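Local atomic coordinates of ornithine aminotransferase (Plasmodium falciparum, PDB entry 3LG0), a protein that catalyses the pyridoxal-phosphate-dependent transamination of ornithine with 2-oxoglutarate, yielding glutamate semialdehyde and glutamate. Residues A[29-33]-A[42-48]; A[104-108]-A[281-285]; A[334-340]-A[407-411]; A[178-182]-A[209-215]; A[53-59]-A[236-241]. One frame throughout, in Å; residues are numbered along the deposited sequence.

Interaction 1 (A[29-33]-A[42-48])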
# COMPACT_ATOMS: atom_id res chain seq x y z
N PRO A 29 1.78 24.91 -4.83
CA PRO A 29 1.22 25.11 -6.17
C PRO A 29 2.25 24.98 -7.29
O PRO A 29 2.57 25.96 -7.95
CB PRO A 29 0.69 26.55 -6.12
CG PRO A 29 0.87 27.02 -4.74
CD PRO A 29 1.92 26.17 -4.10
N VAL A 30 2.76 23.78 -7.51
CA VAL A 30 3.61 23.50 -8.67
C VAL A 30 3.12 22.19 -9.28
O VAL A 30 2.80 21.25 -8.56
CB VAL A 30 5.13 23.44 -8.31
CG1 VAL A 30 5.45 22.25 -7.39
CG2 VAL A 30 5.99 23.41 -9.58
N VAL A 31 3.02 22.14 -10.61
CA VAL A 31 2.50 20.96 -11.30
C VAL A 31 3.59 20.28 -12.13
O VAL A 31 3.97 20.78 -13.19
CB VAL A 31 1.32 21.33 -12.23
CG1 VAL A 31 0.74 20.10 -12.87
CG2 VAL A 31 0.24 22.05 -11.45
N LEU A 32 4.08 19.14 -11.65
CA LEU A 32 5.17 18.44 -12.31
C LEU A 32 4.68 17.46 -13.36
O LEU A 32 3.60 16.88 -13.24
CB LEU A 32 6.02 17.70 -11.27
CG LEU A 32 6.41 18.57 -10.07
CD1 LEU A 32 7.26 17.77 -9.08
CD2 LEU A 32 7.12 19.89 -10.52
N LYS A 33 5.47 17.30 -14.42
CA LYS A 33 5.11 16.40 -15.50
C LYS A 33 6.30 15.55 -15.83
O LYS A 33 6.17 14.53 -16.51
CB LYS A 33 4.67 17.16 -16.74
CG LYS A 33 5.79 17.94 -17.44
CD LYS A 33 5.23 18.74 -18.62
CE LYS A 33 6.33 19.38 -19.46
NZ LYS A 33 5.76 20.22 -20.55
N ASP A 42 7.93 21.48 -14.60
CA ASP A 42 6.50 21.74 -14.56
C ASP A 42 5.86 21.94 -15.95
O ASP A 42 6.50 21.75 -17.00
CB ASP A 42 6.16 22.87 -13.57
CG ASP A 42 6.52 24.25 -14.10
OD1 ASP A 42 6.98 24.37 -15.25
OD2 ASP A 42 6.34 25.23 -13.35
N ILE A 43 4.57 22.25 -15.94
CA ILE A 43 3.77 22.33 -17.16
C ILE A 43 4.36 23.36 -18.13
O ILE A 43 4.33 23.15 -19.34
CB ILE A 43 2.30 22.69 -16.84
CG1 ILE A 43 1.66 21.63 -15.94
CG2 ILE A 43 1.50 22.84 -18.12
CD1 ILE A 43 1.87 20.23 -16.41
N GLU A 44 4.87 24.46 -17.58
CA GLU A 44 5.44 25.54 -18.38
C GLU A 44 6.93 25.31 -18.64
O GLU A 44 7.65 26.24 -18.97
CB GLU A 44 5.25 26.88 -17.66
CG GLU A 44 3.80 27.36 -17.62
CD GLU A 44 2.96 26.58 -16.61
OE1 GLU A 44 3.51 26.20 -15.56
OE2 GLU A 44 1.75 26.34 -16.88
N ASP A 45 7.37 24.08 -18.47
CA ASP A 45 8.77 23.70 -18.68
C ASP A 45 9.82 24.38 -17.78
O ASP A 45 11.01 24.32 -18.08
CB ASP A 45 9.13 23.86 -20.16
CG ASP A 45 8.34 22.92 -21.05
OD1 ASP A 45 8.41 21.69 -20.82
OD2 ASP A 45 7.64 23.40 -21.97
N ARG A 46 9.41 25.02 -16.68
CA ARG A 46 10.38 25.48 -15.69
C ARG A 46 10.99 24.27 -14.96
O ARG A 46 10.32 23.25 -14.73
CB ARG A 46 9.73 26.41 -14.66
CG ARG A 46 8.91 27.55 -15.23
CD ARG A 46 8.22 28.31 -14.11
NE ARG A 46 7.13 29.16 -14.59
CZ ARG A 46 5.84 28.86 -14.49
NH1 ARG A 46 5.44 27.72 -13.93
NH2 ARG A 46 4.93 29.71 -14.95
N ARG A 47 12.27 24.38 -14.61
CA ARG A 47 12.98 23.30 -13.97
C ARG A 47 13.27 23.64 -12.52
O ARG A 47 13.59 24.78 -12.19
CB ARG A 47 14.28 23.02 -14.71
CG ARG A 47 15.12 21.93 -14.05
CD ARG A 47 16.47 21.78 -14.75
NE ARG A 47 17.42 22.78 -14.30
CZ ARG A 47 18.68 22.85 -14.72
NH1 ARG A 47 19.14 21.98 -15.61
NH2 ARG A 47 19.49 23.80 -14.25
N TYR A 48 13.15 22.65 -11.64
CA TYR A 48 13.42 22.86 -10.22
C TYR A 48 14.29 21.75 -9.65
O TYR A 48 14.23 20.59 -10.08
CB TYR A 48 12.12 22.92 -9.41
CG TYR A 48 11.02 23.80 -9.96
CD1 TYR A 48 10.21 23.37 -11.01
CD2 TYR A 48 10.76 25.05 -9.41
CE1 TYR A 48 9.19 24.17 -11.51
CE2 TYR A 48 9.75 25.85 -9.90
CZ TYR A 48 8.97 25.41 -10.95
OH TYR A 48 7.94 26.18 -11.45
O HOH W 1 3.73 24.64 -12.02

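Interaction 2 (A[104-108]-A[281-285])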
# COMPACT_ATOMS: atom_id res chain seq x y z
N ASP A 104 18.60 -12.95 9.09
CA ASP A 104 18.11 -14.26 8.66
C ASP A 104 16.97 -14.12 7.65
O ASP A 104 16.96 -14.79 6.62
CB ASP A 104 17.63 -15.10 9.84
CG ASP A 104 18.75 -15.49 10.79
OD1 ASP A 104 19.89 -15.59 10.34
OD2 ASP A 104 18.48 -15.69 11.98
N LYS A 105 16.01 -13.25 7.96
CA LYS A 105 14.78 -13.21 7.20
C LYS A 105 14.26 -11.81 6.88
O LYS A 105 14.60 -10.83 7.53
CB LYS A 105 13.71 -14.05 7.92
CG LYS A 105 13.87 -15.56 7.66
CD LYS A 105 12.83 -16.39 8.40
CE LYS A 105 12.86 -17.84 7.95
NZ LYS A 105 14.27 -18.35 7.95
N VAL A 106 13.45 -11.74 5.83
CA VAL A 106 12.80 -10.50 5.46
C VAL A 106 11.34 -10.76 5.11
O VAL A 106 10.96 -11.86 4.66
CB VAL A 106 13.53 -9.80 4.28
CG1 VAL A 106 13.29 -10.54 2.99
CG2 VAL A 106 13.08 -8.33 4.14
N LEU A 107 10.51 -9.75 5.35
CA LEU A 107 9.09 -9.78 5.04
C LEU A 107 8.77 -8.57 4.18
O LEU A 107 8.97 -7.43 4.63
CB LEU A 107 8.30 -9.77 6.36
CG LEU A 107 6.80 -9.49 6.49
CD1 LEU A 107 5.99 -9.89 5.27
CD2 LEU A 107 6.31 -10.21 7.74
N MET A 108 8.32 -8.80 2.95
CA MET A 108 8.05 -7.70 2.00
C MET A 108 6.61 -7.22 2.09
O MET A 108 5.68 -8.02 2.09
CB MET A 108 8.30 -8.14 0.54
CG MET A 108 9.68 -8.69 0.24
SD MET A 108 11.02 -7.57 0.65
CE MET A 108 10.87 -6.35 -0.65
N MET A 281 11.57 -13.46 13.78
CA MET A 281 10.68 -13.61 12.63
C MET A 281 9.79 -14.86 12.66
O MET A 281 8.64 -14.79 12.25
CB MET A 281 11.47 -13.57 11.32
CG MET A 281 10.60 -13.37 10.09
SD MET A 281 10.03 -11.66 9.86
CE MET A 281 11.41 -10.98 8.94
N LEU A 282 10.31 -15.98 13.15
CA LEU A 282 9.56 -17.24 13.08
C LEU A 282 8.39 -17.27 14.06
O LEU A 282 7.61 -18.22 14.10
CB LEU A 282 10.49 -18.42 13.31
CG LEU A 282 11.42 -18.67 12.12
CD1 LEU A 282 12.49 -19.71 12.47
CD2 LEU A 282 10.59 -19.08 10.90
N VAL A 283 8.28 -16.20 14.83
CA VAL A 283 7.19 -16.02 15.77
C VAL A 283 5.88 -15.84 14.99
O VAL A 283 4.80 -16.12 15.52
CB VAL A 283 7.52 -14.80 16.66
CG1 VAL A 283 6.39 -13.78 16.68
CG2 VAL A 283 7.96 -15.25 18.06
N LEU A 284 5.99 -15.39 13.74
CA LEU A 284 4.83 -15.25 12.85
C LEU A 284 4.50 -16.58 12.19
O LEU A 284 5.38 -17.26 11.66
CB LEU A 284 5.12 -14.20 11.79
CG LEU A 284 5.31 -12.75 12.24
CD1 LEU A 284 5.97 -11.95 11.14
CD2 LEU A 284 3.97 -12.15 12.61
N LYS A 285 3.22 -16.95 12.21
CA LYS A 285 2.83 -18.26 11.67
C LYS A 285 2.07 -18.15 10.35
O LYS A 285 1.42 -17.14 10.07
CB LYS A 285 2.01 -19.05 12.70
CG LYS A 285 2.65 -19.14 14.08
CD LYS A 285 3.98 -19.87 14.04
CE LYS A 285 4.62 -19.91 15.43
NZ LYS A 285 5.87 -20.74 15.48

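Interaction 3 (A[334-340]-A[407-411])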
# COMPACT_ATOMS: atom_id res chain seq x y z
N LEU A 334 24.42 31.25 7.06
CA LEU A 334 23.14 31.65 7.63
C LEU A 334 23.28 32.03 9.09
O LEU A 334 22.28 32.26 9.77
CB LEU A 334 22.10 30.52 7.50
CG LEU A 334 21.69 30.08 6.09
CD1 LEU A 334 20.80 28.86 6.17
CD2 LEU A 334 21.02 31.20 5.30
N LYS A 335 24.51 32.10 9.57
CA LYS A 335 24.77 32.34 10.99
C LYS A 335 24.20 33.67 11.50
O LYS A 335 23.85 33.78 12.67
CB LYS A 335 26.27 32.24 11.30
CG LYS A 335 27.11 33.36 10.69
CD LYS A 335 28.60 33.16 10.94
CE LYS A 335 29.42 34.25 10.28
NZ LYS A 335 30.86 34.12 10.64
N ASP A 336 24.10 34.67 10.63
CA ASP A 336 23.61 36.00 11.02
C ASP A 336 22.12 36.23 10.74
O ASP A 336 21.58 37.28 11.05
CB ASP A 336 24.45 37.08 10.34
CG ASP A 336 25.91 37.03 10.74
OD1 ASP A 336 26.20 36.91 11.96
OD2 ASP A 336 26.78 37.12 9.84
N SER A 337 21.46 35.24 10.14
CA SER A 337 20.05 35.35 9.81
C SER A 337 19.17 35.45 11.05
O SER A 337 19.34 34.70 12.01
CB SER A 337 19.61 34.14 8.97
OG SER A 337 18.20 33.97 9.02
N LYS A 338 18.22 36.37 11.02
CA LYS A 338 17.30 36.53 12.14
C LYS A 338 16.19 35.46 12.14
O LYS A 338 15.77 35.01 13.21
CB LYS A 338 16.69 37.93 12.11
CG LYS A 338 16.42 38.52 13.49
CD LYS A 338 16.11 40.01 13.41
CE LYS A 338 17.10 40.74 12.51
NZ LYS A 338 18.50 40.63 13.01
N VAL A 339 15.73 35.07 10.96
CA VAL A 339 14.60 34.14 10.86
C VAL A 339 14.99 32.67 11.06
O VAL A 339 14.16 31.87 11.49
CB VAL A 339 13.84 34.27 9.51
CG1 VAL A 339 13.28 35.67 9.35
CG2 VAL A 339 14.74 33.92 8.34
N VAL A 340 16.24 32.32 10.74
CA VAL A 340 16.75 30.97 10.97
C VAL A 340 17.00 30.68 12.46
O VAL A 340 17.68 31.44 13.15
CB VAL A 340 18.07 30.73 10.22
CG1 VAL A 340 18.63 29.37 10.57
CG2 VAL A 340 17.86 30.88 8.71
N VAL A 407 16.33 32.86 2.13
CA VAL A 407 16.33 33.29 3.52
C VAL A 407 16.60 34.80 3.60
O VAL A 407 15.94 35.51 4.35
CB VAL A 407 17.39 32.55 4.35
CG1 VAL A 407 17.41 33.09 5.77
CG2 VAL A 407 17.10 31.05 4.35
N LYS A 408 17.56 35.26 2.81
CA LYS A 408 17.93 36.67 2.76
C LYS A 408 16.69 37.55 2.59
O LYS A 408 16.50 38.53 3.31
CB LYS A 408 18.91 36.92 1.62
CG LYS A 408 19.68 38.23 1.72
CD LYS A 408 20.40 38.52 0.41
CE LYS A 408 21.23 39.80 0.48
NZ LYS A 408 20.42 41.04 0.75
N PHE A 409 15.84 37.17 1.64
CA PHE A 409 14.59 37.87 1.37
C PHE A 409 13.73 38.07 2.62
O PHE A 409 13.28 39.19 2.88
CB PHE A 409 13.79 37.14 0.28
CG PHE A 409 12.42 37.72 0.03
CD1 PHE A 409 12.26 38.86 -0.73
CD2 PHE A 409 11.29 37.11 0.56
CE1 PHE A 409 11.02 39.40 -0.97
CE2 PHE A 409 10.03 37.64 0.34
CZ PHE A 409 9.89 38.79 -0.43
N PHE A 410 13.50 37.02 3.39
CA PHE A 410 12.73 37.16 4.62
C PHE A 410 13.45 37.95 5.72
O PHE A 410 12.81 38.59 6.55
CB PHE A 410 12.24 35.81 5.14
CG PHE A 410 11.17 35.22 4.29
CD1 PHE A 410 9.85 35.56 4.49
CD2 PHE A 410 11.49 34.37 3.24
CE1 PHE A 410 8.86 35.05 3.67
CE2 PHE A 410 10.52 33.86 2.43
CZ PHE A 410 9.20 34.20 2.64
N ASP A 411 14.78 37.90 5.73
CA ASP A 411 15.54 38.69 6.69
C ASP A 411 15.44 40.17 6.33
O ASP A 411 15.18 41.00 7.18
CB ASP A 411 17.01 38.26 6.72
CG ASP A 411 17.24 36.98 7.55
OD1 ASP A 411 16.49 36.74 8.53
OD2 ASP A 411 18.17 36.22 7.20

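Interaction 4 (A[178-182]-A[209-215])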
# COMPACT_ATOMS: atom_id res chain seq x y z
N PRO A 178 10.69 10.67 25.79
CA PRO A 178 11.37 11.69 24.98
C PRO A 178 12.50 11.06 24.18
O PRO A 178 13.12 10.11 24.63
CB PRO A 178 11.94 12.65 26.02
CG PRO A 178 11.06 12.46 27.22
CD PRO A 178 10.70 11.01 27.22
N TYR A 179 12.76 11.62 23.00
CA TYR A 179 13.88 11.22 22.16
C TYR A 179 15.20 11.60 22.82
O TYR A 179 15.29 12.62 23.51
CB TYR A 179 13.78 11.93 20.80
CG TYR A 179 14.68 11.35 19.72
CD1 TYR A 179 14.45 10.08 19.20
CD2 TYR A 179 15.72 12.09 19.21
CE1 TYR A 179 15.26 9.55 18.21
CE2 TYR A 179 16.53 11.57 18.22
CZ TYR A 179 16.30 10.31 17.73
OH TYR A 179 17.11 9.79 16.73
N ASP A 180 16.23 10.79 22.59
CA ASP A 180 17.60 11.12 23.01
C ASP A 180 17.73 11.24 24.53
O ASP A 180 18.60 11.96 25.02
CB ASP A 180 18.06 12.41 22.35
CG ASP A 180 19.57 12.51 22.26
OD1 ASP A 180 20.27 11.60 22.76
OD2 ASP A 180 20.08 13.48 21.66
N ASP A 181 16.87 10.53 25.25
CA ASP A 181 16.87 10.54 26.71
C ASP A 181 17.01 9.12 27.27
O ASP A 181 16.01 8.44 27.52
CB ASP A 181 15.58 11.20 27.22
CG ASP A 181 15.54 11.32 28.73
OD1 ASP A 181 16.44 10.76 29.40
OD2 ASP A 181 14.61 11.98 29.25
N LEU A 182 18.25 8.68 27.48
CA LEU A 182 18.53 7.33 27.98
C LEU A 182 17.91 7.07 29.36
O LEU A 182 17.55 5.93 29.68
CB LEU A 182 20.03 7.07 28.01
CG LEU A 182 20.70 6.95 26.65
CD1 LEU A 182 22.20 6.94 26.79
CD2 LEU A 182 20.24 5.69 25.94
N ILE A 209 15.50 15.63 13.86
CA ILE A 209 16.20 15.65 15.13
C ILE A 209 17.29 14.58 15.19
O ILE A 209 16.98 13.39 15.22
CB ILE A 209 15.25 15.45 16.31
CG1 ILE A 209 14.08 16.43 16.23
CG2 ILE A 209 16.01 15.61 17.62
CD1 ILE A 209 14.52 17.87 16.13
N VAL A 210 18.54 15.01 15.20
CA VAL A 210 19.70 14.13 15.29
C VAL A 210 20.02 13.79 16.76
O VAL A 210 20.02 14.66 17.62
CB VAL A 210 20.93 14.78 14.63
CG1 VAL A 210 22.11 13.83 14.61
CG2 VAL A 210 20.60 15.23 13.20
N PRO A 211 20.30 12.50 17.04
CA PRO A 211 20.57 12.12 18.43
C PRO A 211 22.01 12.44 18.84
O PRO A 211 22.89 12.49 17.98
CB PRO A 211 20.38 10.59 18.42
CG PRO A 211 20.27 10.19 16.97
CD PRO A 211 20.56 11.39 16.11
N SER A 212 22.25 12.65 20.13
CA SER A 212 23.63 12.70 20.65
C SER A 212 24.36 11.39 20.34
O SER A 212 23.74 10.33 20.36
CB SER A 212 23.63 12.95 22.15
OG SER A 212 22.91 11.93 22.83
N ASP A 213 25.65 11.47 20.04
CA ASP A 213 26.42 10.29 19.62
C ASP A 213 26.34 9.12 20.61
O ASP A 213 26.49 7.96 20.22
CB ASP A 213 27.89 10.66 19.37
CG ASP A 213 28.06 11.51 18.13
OD1 ASP A 213 27.33 11.29 17.15
OD2 ASP A 213 28.94 12.40 18.14
N SER A 214 26.10 9.44 21.88
CA SER A 214 26.03 8.44 22.92
C SER A 214 24.72 7.64 22.90
O SER A 214 24.69 6.50 23.36
CB SER A 214 26.20 9.10 24.29
OG SER A 214 25.11 9.97 24.56
N TYR A 215 23.66 8.24 22.38
CA TYR A 215 22.31 7.70 22.53
C TYR A 215 22.13 6.25 22.08
O TYR A 215 21.73 5.39 22.87
CB TYR A 215 21.31 8.59 21.80
CG TYR A 215 19.87 8.22 22.01
CD1 TYR A 215 19.34 8.13 23.29
CD2 TYR A 215 19.03 7.99 20.93
CE1 TYR A 215 18.01 7.79 23.49
CE2 TYR A 215 17.69 7.66 21.12
CZ TYR A 215 17.19 7.57 22.40
OH TYR A 215 15.86 7.26 22.61

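Interaction 5 (A[53-59]-A[236-241])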
# COMPACT_ATOMS: atom_id res chain seq x y z
N SER A 53 12.58 14.81 -2.65
CA SER A 53 12.83 13.45 -3.13
C SER A 53 11.67 12.50 -2.81
O SER A 53 11.89 11.30 -2.59
CB SER A 53 14.14 12.88 -2.59
OG SER A 53 15.25 13.69 -2.90
N ALA A 54 10.45 13.02 -2.81
CA ALA A 54 9.28 12.24 -2.43
C ALA A 54 9.59 11.47 -1.14
O ALA A 54 9.35 10.27 -1.03
CB ALA A 54 8.86 11.28 -3.58
N TYR A 55 10.15 12.19 -0.17
CA TYR A 55 10.49 11.64 1.13
C TYR A 55 11.41 10.44 1.03
O TYR A 55 11.17 9.41 1.65
CB TYR A 55 9.23 11.32 1.93
CG TYR A 55 8.35 12.53 2.13
CD1 TYR A 55 8.64 13.47 3.10
CD2 TYR A 55 7.23 12.73 1.32
CE1 TYR A 55 7.82 14.60 3.28
CE2 TYR A 55 6.41 13.83 1.49
CZ TYR A 55 6.71 14.77 2.46
OH TYR A 55 5.89 15.87 2.61
N SER A 56 12.47 10.59 0.23
CA SER A 56 13.50 9.57 0.06
C SER A 56 13.15 8.40 -0.86
O SER A 56 13.96 7.50 -1.03
CB SER A 56 14.02 9.05 1.42
OG SER A 56 14.73 10.06 2.11
N SER A 57 11.97 8.41 -1.47
CA SER A 57 11.68 7.39 -2.47
C SER A 57 12.62 7.49 -3.66
O SER A 57 12.95 6.46 -4.24
CB SER A 57 10.24 7.48 -2.96
OG SER A 57 9.34 7.28 -1.90
N VAL A 58 13.02 8.70 -4.05
CA VAL A 58 13.95 8.84 -5.18
C VAL A 58 15.38 9.21 -4.77
O VAL A 58 15.97 10.13 -5.33
CB VAL A 58 13.42 9.75 -6.34
CG1 VAL A 58 12.24 9.10 -7.01
CG2 VAL A 58 13.07 11.14 -5.86
N ASN A 59 15.91 8.48 -3.79
CA ASN A 59 17.32 8.60 -3.45
C ASN A 59 18.21 8.37 -4.67
O ASN A 59 19.24 9.01 -4.82
CB ASN A 59 17.69 7.59 -2.37
CG ASN A 59 17.23 8.01 -0.99
OD1 ASN A 59 16.60 9.06 -0.84
ND2 ASN A 59 17.56 7.19 0.02
N GLN A 236 12.96 6.13 6.35
CA GLN A 236 13.47 7.40 5.80
C GLN A 236 14.99 7.54 5.88
O GLN A 236 15.61 8.09 4.98
CB GLN A 236 12.86 8.58 6.56
CG GLN A 236 11.35 8.53 6.69
CD GLN A 236 10.65 9.15 5.50
OE1 GLN A 236 11.16 10.09 4.89
NE2 GLN A 236 9.48 8.62 5.16
N THR A 237 15.58 7.07 6.98
CA THR A 237 16.98 7.34 7.25
C THR A 237 17.94 6.40 6.52
O THR A 237 19.13 6.70 6.38
CB THR A 237 17.30 7.24 8.73
OG1 THR A 237 17.08 5.89 9.16
CG2 THR A 237 16.42 8.20 9.53
N GLY A 238 17.43 5.26 6.07
CA GLY A 238 18.29 4.23 5.51
C GLY A 238 18.65 4.45 4.05
O GLY A 238 18.36 5.50 3.47
N LEU A 239 19.28 3.44 3.45
CA LEU A 239 19.51 3.41 2.02
C LEU A 239 20.25 4.64 1.47
O LEU A 239 19.90 5.18 0.41
CB LEU A 239 18.20 3.20 1.27
CG LEU A 239 17.38 1.98 1.71
CD1 LEU A 239 16.20 1.78 0.79
CD2 LEU A 239 18.21 0.71 1.76
N GLY A 240 21.30 5.07 2.17
CA GLY A 240 22.14 6.15 1.68
C GLY A 240 21.82 7.55 2.18
O GLY A 240 22.69 8.41 2.20
N ARG A 241 20.57 7.78 2.58
CA ARG A 241 20.12 9.13 2.95
C ARG A 241 21.10 9.85 3.89
O ARG A 241 21.38 11.04 3.69
CB ARG A 241 18.69 9.11 3.53
CG ARG A 241 18.15 10.46 4.02
CD ARG A 241 18.25 11.60 2.98
NE ARG A 241 17.59 11.29 1.72
CZ ARG A 241 17.67 12.04 0.62
NH1 ARG A 241 18.37 13.16 0.62
NH2 ARG A 241 17.05 11.65 -0.48

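Interaction 1 (A[29-33]-A[42-48])
V31 lays its side chain along that of I43, CG1 of V31 lying 3.6 Å from CG1 of I43, while one residue earlier V30 packs CG2 at 3.8 Å from CE1 of the Y48 ring. Next to these apolar contacts the two backbones meet. L32 and D42 form an antiparallel non-hydrogen-bonded pair, their CA atoms 4.2 Å apart, and the carbonyl O of V31 faces both CA of D42 (3.0 Å, a CA-H...O contact) and N of I43 (3.2 Å, a weak hydrogen bond). This belongs to a beta meander, strands 31-36, 39-42 and 47-50, at the end of a mixed sheet as counted within one chain. Through V31 and L32 that end pairs in parallel with a strand of the second subunit, so the sheet runs on across the dimer.

D42 also opens a type I turn to D45. Its OD1 takes the backbone N of R46 (2.9 Å), and its OD2 receives OH of Y48 (2.7 Å) and a salt bridge from NH1 of R46 (2.7 Å). A water joins D42 OD2 to N of V31, 3.0 Å from each. Further out, NZ of K33 forms a salt bridge with OD1 of D45 at 3.0 Å. A buried carboxylate so fully engaged is consistent with D42 holding the 42-46 turn in shape: its charge is balanced by R46, while backbone N, the Y48 hydroxyl and water satisfy its oxygens.

Interaction 2 (A[104-108]-A[281-285])
Three side chains, M281, K105 and L107, carry most of this contact, and M281 gives up the largest area. It reaches from the end of helix 278-281 to the flank of strand 105-109, where its terminal methyl lies close to the strand backbone: CE of M281 is 3.5 Å from O of K105, 3.8 Å from CA of V106 and 3.9 Å from N of L107. The thioether thus occupies the groove between K105 and L107, two residues whose side chains share a face of the strand.

K105 covers M281 with the aliphatic part of its chain, its CB 3.9 Å from CG of M281, and continues until its CE meets CD2 of L282 at 3.9 Å. Its charged end belongs to other partners, the backbone O of T19 of the second subunit and D278. L107 completes the patch, with CD2 3.8 Å from CD1 of L284. A type I turn from M281 to L284, closed by L284 N to M281 O (3.1 Å), presents both of its end residues to the strand. Such packing flanks the large-domain sheet of fold type I aminotransferases, a seven-stranded mixed sheet in which 105-109, outermost within this chain, neighbours the antiparallel strand 272-276, while V106 makes backbone hydrogen bonds to the second subunit.

Interaction 3 (A[334-340]-A[407-411])
A single carboxylate near the end of a helix gathers up a whole bend of chain here. OD2 of D411 accepts from OG of S337 at 2.9 Å, while OD1 of D411 receives the backbone N of V339 at 3.0 Å and, more weakly, N of K338 at 3.1 Å. S337 plays both roles, for its OG also accepts from N of V340 (3.1 Å) in an ST motif. The hydroxyl therefore links the loop's own geometry to the helix.

The loop leaves helix 315-333 through a type I turn from L334 to S337 and enters strand 340-346, the outermost strand of the small domain's sheet within this chain. Helix 393-412, the last of the fold, thus meets the turn that feeds the edge of that sheet, as one element of the small domain packing on another.

One helical turn before D411, V407 supplies the apolar half. Its CG1 lies 3.8 Å from CG2 of V339 and 3.7 Å from CG2 of V340, and its CB is 4.0 Å from CD2 of L334. V339 also leans CG1 towards CB of F410, at 4.3 Å. Beyond the pair, F354 on strand 349-354 covers V339 and V340, and the ring of F410 rests on helix 361-370.

Interaction 4 (A[178-182]-A[209-215])
The Y215 ring is the bump that the bend at 178-182 wraps around. D180 sits over one face, its CA 3.5 Å from the ring centroid in a CH-pi contact, and L182 closes in with CD2 3.7 Å from CD1 of Y215. The edge of the Y215 ring points to the face of Y179 in a T-shaped pair, centroids 5.5 Å apart and planes at 58°.

Y179 in turn fills a hollow made by I209 and P211: its CD2 lies 3.9 Å from CG2 of I209, and its CE2 4.0 Å from CB of P211, while its hydroxyl bonds to the backbone O of E200. These loops lead from two parallel strands of the large domain's alpha/beta fold, 174-177 and 194-199, into helices 182-189 and 215-226.

A type II turn from P178 to D181 swings the D180 carboxylate round to S212, where OD2 of D180 accepts from N of S212 at 2.8 Å and OD1 of D180 from OG of S212 at 2.7 Å. Next along, D181, its CA-to-CB bond pointing away, N-caps helix 182-189, OD1 accepting from the backbone N of A184.

Interaction 5 (A[53-59]-A[236-241])
Hydrogen bonds dominate, and they run through R241 and N59. NH2 of R241 donates to OD1 of N59 at 2.7 Å, the oxygen lying near the guanidinium plane, while NE of R241 makes a weaker bond of 3.1 Å to OG of S56. N59 answers with its other amide atom: ND2 of N59 reaches O of L239 at 3.1 Å. One asparagine thus reads both the side chain and the backbone of the opposing loop. R241 has further acceptors in the backbone oxygens of L348 and P387, so its buried charge is held from several directions.

Backbone conformation sets these groups in place. L239 and G240 occupy the centre of a type I' turn from G238 to R241, and both have positive phi. In the other segment, S53 to S56 also have positive phi, a short left-handed coil that directs S56 at the loop.

Looser approaches make up the rest. OG of S56 comes within 3.6 Å of O of Q236, and ND2 of N59 within 4.2 Å of CB of L239. Y55 and Q236 both touch S291 of the second subunit. The Q236 side chain lies about 3 Å from that of K262, which by similarity is the lysine that carries pyridoxal phosphate, unmodified here. This place beside K262 and the second subunit fits the fold type I aminotransferases, whose cofactor sites lie at the dimer interface.

How the interactions relate
Interaction 5 is the most central: its centre lies about 5 Å from that of the chain, beside the probable cofactor lysine K262. Interactions 4, 1 and 2 come within about 7, 8 and 10 Å of it by nearest atoms, interaction 3 within about 17 Å. Interactions 1 and 2 lie on opposite sides of the chain's centre, their own centres about 43 Å apart, yet both, like interaction 5, touch the second subunit. Interactions 1 and 3, centres about 27 Å apart, involve the two outermost strands, within this chain, of the small domain's sheet. Along the chain, interactions 2 and 5 alternate their segments and both enclose interaction 4.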